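Local coordinates for F21M12.9 protein (Arabidopsis thaliana, PDB 3ADJ) that binds double-stranded RNA and assists DICER-LIKE 1 in the accurate processing of primary and precursor microRNAs in the nucleus, at residues R34-V42 / A53-A64. Numbering follows the deposited sequence.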
loop_
_atom_site.group_PDB
_atom_site.type_symbol
_atom_site.label_atom_id
_atom_site.label_comp_id
_atom_site.label_asym_id
_atom_site.label_seq_id
_atom_site.Cartn_x
_atom_site.Cartn_y
_atom_site.Cartn_z
ATOM N N ARG A 34 15.448 11.798 -16.066
ATOM C CA ARG A 34 14.819 10.546 -16.500
ATOM C C ARG A 34 13.836 9.920 -15.528
ATOM O O ARG A 34 12.728 9.563 -15.911
ATOM C CB ARG A 34 15.861 9.487 -16.890
ATOM C CG ARG A 34 16.285 9.546 -18.327
ATOM C CD ARG A 34 17.119 8.341 -18.725
ATOM N NE ARG A 34 17.253 8.296 -20.182
ATOM C CZ ARG A 34 17.947 7.366 -20.852
ATOM N NH1 ARG A 34 18.595 6.372 -20.216
ATOM N NH2 ARG A 34 18.001 7.447 -22.190
ATOM N N VAL A 35 14.243 9.781 -14.275
ATOM C CA VAL A 35 13.662 8.769 -13.406
ATOM C C VAL A 35 12.398 9.199 -12.680
ATOM O O VAL A 35 12.327 10.305 -12.142
ATOM C CB VAL A 35 14.689 8.268 -12.381
ATOM C CG1 VAL A 35 14.142 7.055 -11.633
ATOM C CG2 VAL A 35 15.981 7.902 -13.081
ATOM N N THR A 36 11.413 8.300 -12.669
ATOM C CA THR A 36 10.193 8.485 -11.896
ATOM C C THR A 36 9.911 7.239 -11.046
ATOM O O THR A 36 9.775 6.137 -11.555
ATOM C CB THR A 36 9.005 8.846 -12.817
ATOM O OG1 THR A 36 9.293 10.077 -13.486
ATOM C CG2 THR A 36 7.707 9.020 -12.040
ATOM N N GLN A 37 9.834 7.421 -9.736
ATOM C CA GLN A 37 9.646 6.307 -8.835
ATOM C C GLN A 37 8.481 6.637 -7.916
ATOM O O GLN A 37 8.525 7.663 -7.231
ATOM C CB GLN A 37 10.928 6.114 -8.048
ATOM C CG GLN A 37 11.096 4.762 -7.384
ATOM C CD GLN A 37 12.519 4.570 -6.844
ATOM O OE1 GLN A 37 13.356 3.887 -7.465
ATOM N NE2 GLN A 37 12.798 5.186 -5.687
ATOM N N PHE A 38 7.445 5.786 -7.929
ATOM C CA PHE A 38 6.212 5.970 -7.139
ATOM C C PHE A 38 6.282 5.217 -5.823
ATOM O O PHE A 38 6.555 4.038 -5.825
ATOM C CB PHE A 38 4.977 5.446 -7.887
ATOM C CG PHE A 38 4.916 5.822 -9.338
ATOM C CD1 PHE A 38 5.396 4.957 -10.315
ATOM C CD2 PHE A 38 4.351 7.025 -9.741
ATOM C CE1 PHE A 38 5.340 5.288 -11.667
ATOM C CE2 PHE A 38 4.297 7.359 -11.092
ATOM C CZ PHE A 38 4.799 6.486 -12.052
ATOM N N THR A 39 6.025 5.876 -4.703
ATOM C CA THR A 39 5.854 5.168 -3.443
ATOM C C THR A 39 4.366 5.212 -3.111
ATOM O O THR A 39 3.745 6.286 -3.191
ATOM C CB THR A 39 6.647 5.843 -2.315
ATOM O OG1 THR A 39 8.014 5.986 -2.706
ATOM C CG2 THR A 39 6.607 5.034 -1.067
ATOM N N CYS A 40 3.779 4.069 -2.767
ATOM C CA CYS A 40 2.347 3.995 -2.511
ATOM C C CYS A 40 2.126 3.677 -1.073
ATOM O O CYS A 40 2.970 3.063 -0.440
ATOM C CB CYS A 40 1.662 2.923 -3.363
ATOM S SG CYS A 40 1.310 3.421 -5.072
ATOM N N THR A 41 0.967 4.062 -0.554
ATOM C CA THR A 41 0.675 3.897 0.862
ATOM C C THR A 41 -0.711 3.320 1.126
ATOM O O THR A 41 -1.661 3.580 0.380
ATOM C CB THR A 41 0.848 5.215 1.555
ATOM O OG1 THR A 41 2.252 5.445 1.716
ATOM C CG2 THR A 41 0.183 5.213 2.899
ATOM N N VAL A 42 -0.805 2.514 2.178
ATOM C CA VAL A 42 -2.063 1.933 2.615
ATOM C C VAL A 42 -2.278 2.207 4.106
ATOM O O VAL A 42 -1.481 1.817 4.947
ATOM C CB VAL A 42 -2.113 0.423 2.263
ATOM C CG1 VAL A 42 -3.235 -0.320 2.972
ATOM C CG2 VAL A 42 -2.277 0.274 0.795
ATOM N N ALA A 53 9.907 1.635 -3.084
ATOM C CA ALA A 53 9.898 2.545 -4.217
ATOM C C ALA A 53 10.179 1.737 -5.477
ATOM O O ALA A 53 11.095 0.893 -5.492
ATOM C CB ALA A 53 10.937 3.587 -4.016
ATOM N N THR A 54 9.373 1.958 -6.518
ATOM C CA THR A 54 9.509 1.221 -7.791
ATOM C C THR A 54 9.107 2.120 -8.950
ATOM O O THR A 54 8.530 3.165 -8.722
ATOM C CB THR A 54 8.641 -0.079 -7.815
ATOM O OG1 THR A 54 7.253 0.258 -7.888
ATOM C CG2 THR A 54 8.870 -0.927 -6.576
ATOM N N ARG A 55 9.412 1.741 -10.187
ATOM C CA ARG A 55 8.912 2.502 -11.347
ATOM C C ARG A 55 7.823 1.722 -12.046
ATOM O O ARG A 55 8.080 0.958 -12.981
ATOM C CB ARG A 55 10.016 2.891 -12.343
ATOM C CG ARG A 55 9.491 3.686 -13.563
ATOM C CD ARG A 55 10.635 4.164 -14.449
ATOM N NE ARG A 55 10.179 4.928 -15.610
ATOM C CZ ARG A 55 10.984 5.459 -16.538
ATOM N NH1 ARG A 55 12.310 5.330 -16.449
ATOM N NH2 ARG A 55 10.461 6.128 -17.563
ATOM N N THR A 56 6.616 1.915 -11.529
ATOM C CA THR A 56 5.322 1.421 -12.034
ATOM C C THR A 56 4.423 1.321 -10.819
ATOM O O THR A 56 4.837 0.838 -9.770
ATOM C CB THR A 56 5.327 0.097 -12.925
ATOM O OG1 THR A 56 3.985 -0.377 -13.106
ATOM C CG2 THR A 56 6.155 -1.016 -12.324
ATOM N N LYS A 57 3.205 1.822 -10.969
ATOM C CA LYS A 57 2.291 1.931 -9.861
ATOM C C LYS A 57 1.797 0.577 -9.371
ATOM O O LYS A 57 1.640 0.398 -8.176
ATOM C CB LYS A 57 1.114 2.799 -10.257
ATOM C CG LYS A 57 0.422 3.523 -9.116
ATOM C CD LYS A 57 -0.839 4.105 -9.720
ATOM C CE LYS A 57 -1.624 4.909 -8.722
ATOM N NZ LYS A 57 -2.886 5.409 -9.436
ATOM N N LYS A 58 1.547 -0.375 -10.273
ATOM C CA LYS A 58 1.133 -1.711 -9.826
ATOM C C LYS A 58 2.137 -2.308 -8.828
ATOM O O LYS A 58 1.801 -2.494 -7.656
ATOM C CB LYS A 58 0.828 -2.657 -10.992
ATOM C CG LYS A 58 -0.666 -2.833 -11.251
ATOM C CD LYS A 58 -0.921 -3.570 -12.570
ATOM C CE LYS A 58 -2.328 -3.306 -13.123
ATOM N NZ LYS A 58 -2.408 -3.508 -14.668
ATOM N N ASP A 59 3.356 -2.589 -9.291
ATOM C CA ASP A 59 4.476 -2.881 -8.400
ATOM C C ASP A 59 4.287 -2.257 -6.999
ATOM O O ASP A 59 3.976 -2.948 -6.035
ATOM C CB ASP A 59 5.777 -2.355 -9.012
ATOM C CG ASP A 59 6.597 -3.431 -9.661
ATOM O OD1 ASP A 59 6.385 -4.609 -9.319
ATOM O OD2 ASP A 59 7.475 -3.108 -10.500
ATOM N N ALA A 60 4.461 -0.950 -6.893
ATOM C CA ALA A 60 4.431 -0.307 -5.601
ATOM C C ALA A 60 3.069 -0.434 -4.916
ATOM O O ALA A 60 3.012 -0.562 -3.698
ATOM C CB ALA A 60 4.853 1.162 -5.719
ATOM N N GLU A 61 1.975 -0.404 -5.677
ATOM C CA GLU A 61 0.654 -0.565 -5.081
ATOM C C GLU A 61 0.645 -1.858 -4.290
ATOM O O GLU A 61 0.081 -1.926 -3.202
ATOM C CB GLU A 61 -0.461 -0.587 -6.134
ATOM C CG GLU A 61 -1.100 0.753 -6.422
ATOM C CD GLU A 61 -2.136 0.689 -7.532
ATOM O OE1 GLU A 61 -2.507 -0.437 -7.925
ATOM O OE2 GLU A 61 -2.603 1.747 -8.015
ATOM N N ILE A 62 1.304 -2.870 -4.849
ATOM C CA ILE A 62 1.295 -4.220 -4.312
ATOM C C ILE A 62 2.268 -4.367 -3.168
ATOM O O ILE A 62 1.886 -4.859 -2.111
ATOM C CB ILE A 62 1.573 -5.256 -5.401
ATOM C CG1 ILE A 62 0.456 -5.205 -6.446
ATOM C CG2 ILE A 62 1.687 -6.645 -4.799
ATOM C CD1 ILE A 62 0.682 -6.092 -7.642
ATOM N N SER A 63 3.512 -3.928 -3.360
ATOM C CA SER A 63 4.474 -3.912 -2.258
ATOM C C SER A 63 3.834 -3.301 -1.038
ATOM O O SER A 63 3.925 -3.862 0.056
ATOM C CB SER A 63 5.729 -3.114 -2.579
ATOM O OG SER A 63 6.569 -3.085 -1.423
ATOM N N ALA A 64 3.185 -2.156 -1.238
ATOM C CA ALA A 64 2.510 -1.444 -0.169
ATOM C C ALA A 64 1.540 -2.343 0.553
ATOM O O ALA A 64 1.576 -2.426 1.764
ATOM C CB ALA A 64 1.807 -0.247 -0.712
#
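Ala53 meets Gln37 where the chain coming off strand 47-50 still runs beside the central strand 36-44. Its methyl lies against the amide end of Gln37: a chi1 of -161° sets CG of Gln37 beside Thr54 O, and the extended chain carries CD and NE2 on to the Ala53 methyl; OG1 of Thr39 approaches the same methyl from further along the strand. At Thr54 the two backbones join in a single antiparallel, hydrogen-bonded bridge: Phe38 N donates to Thr54 O at 2.9 Å, with a bent N-H...O angle of 142°, and the CA of Gln37 adds a CA-H...O contact to that oxygen. CB of Thr54 points away from the strand, and OG1 makes a weak hydrogen bond to Thr56 O. Arg55 then stretches out fully; its CB, CG and CD pass beside Thr36 O, with CG 3.2 Å from it, and Arg34 O lies over one face of the guanidinium.

The second dsRNA-binding domain of HYL1 has the alpha-beta-beta-beta-alpha fold, and the turn from its last strand into its last helix is made here. Thr56, the N-cap residue, brings its backbone N to the edge of the Phe38 ring, in the ring plane and 3.5 Å from CD1. Beyond it, the axes of strand residues 36-42 and helix residues 57-64 run at 34° and approach to 7.0 Å. Lys57 places its CG against Cys40 SG. Ala60 CB lies against Phe38 O. Glu61 CG is 3.8 Å from Cys40 SG, and a long salt bridge ties its carboxylate back to Lys57. Ala64 sets its CB 3.5 Å from Cys40 O, touching Cys40 CB and, more loosely, Val42 CG2; Cys40 also meets Cys26, and Val42 Tyr24, of strand 23-30.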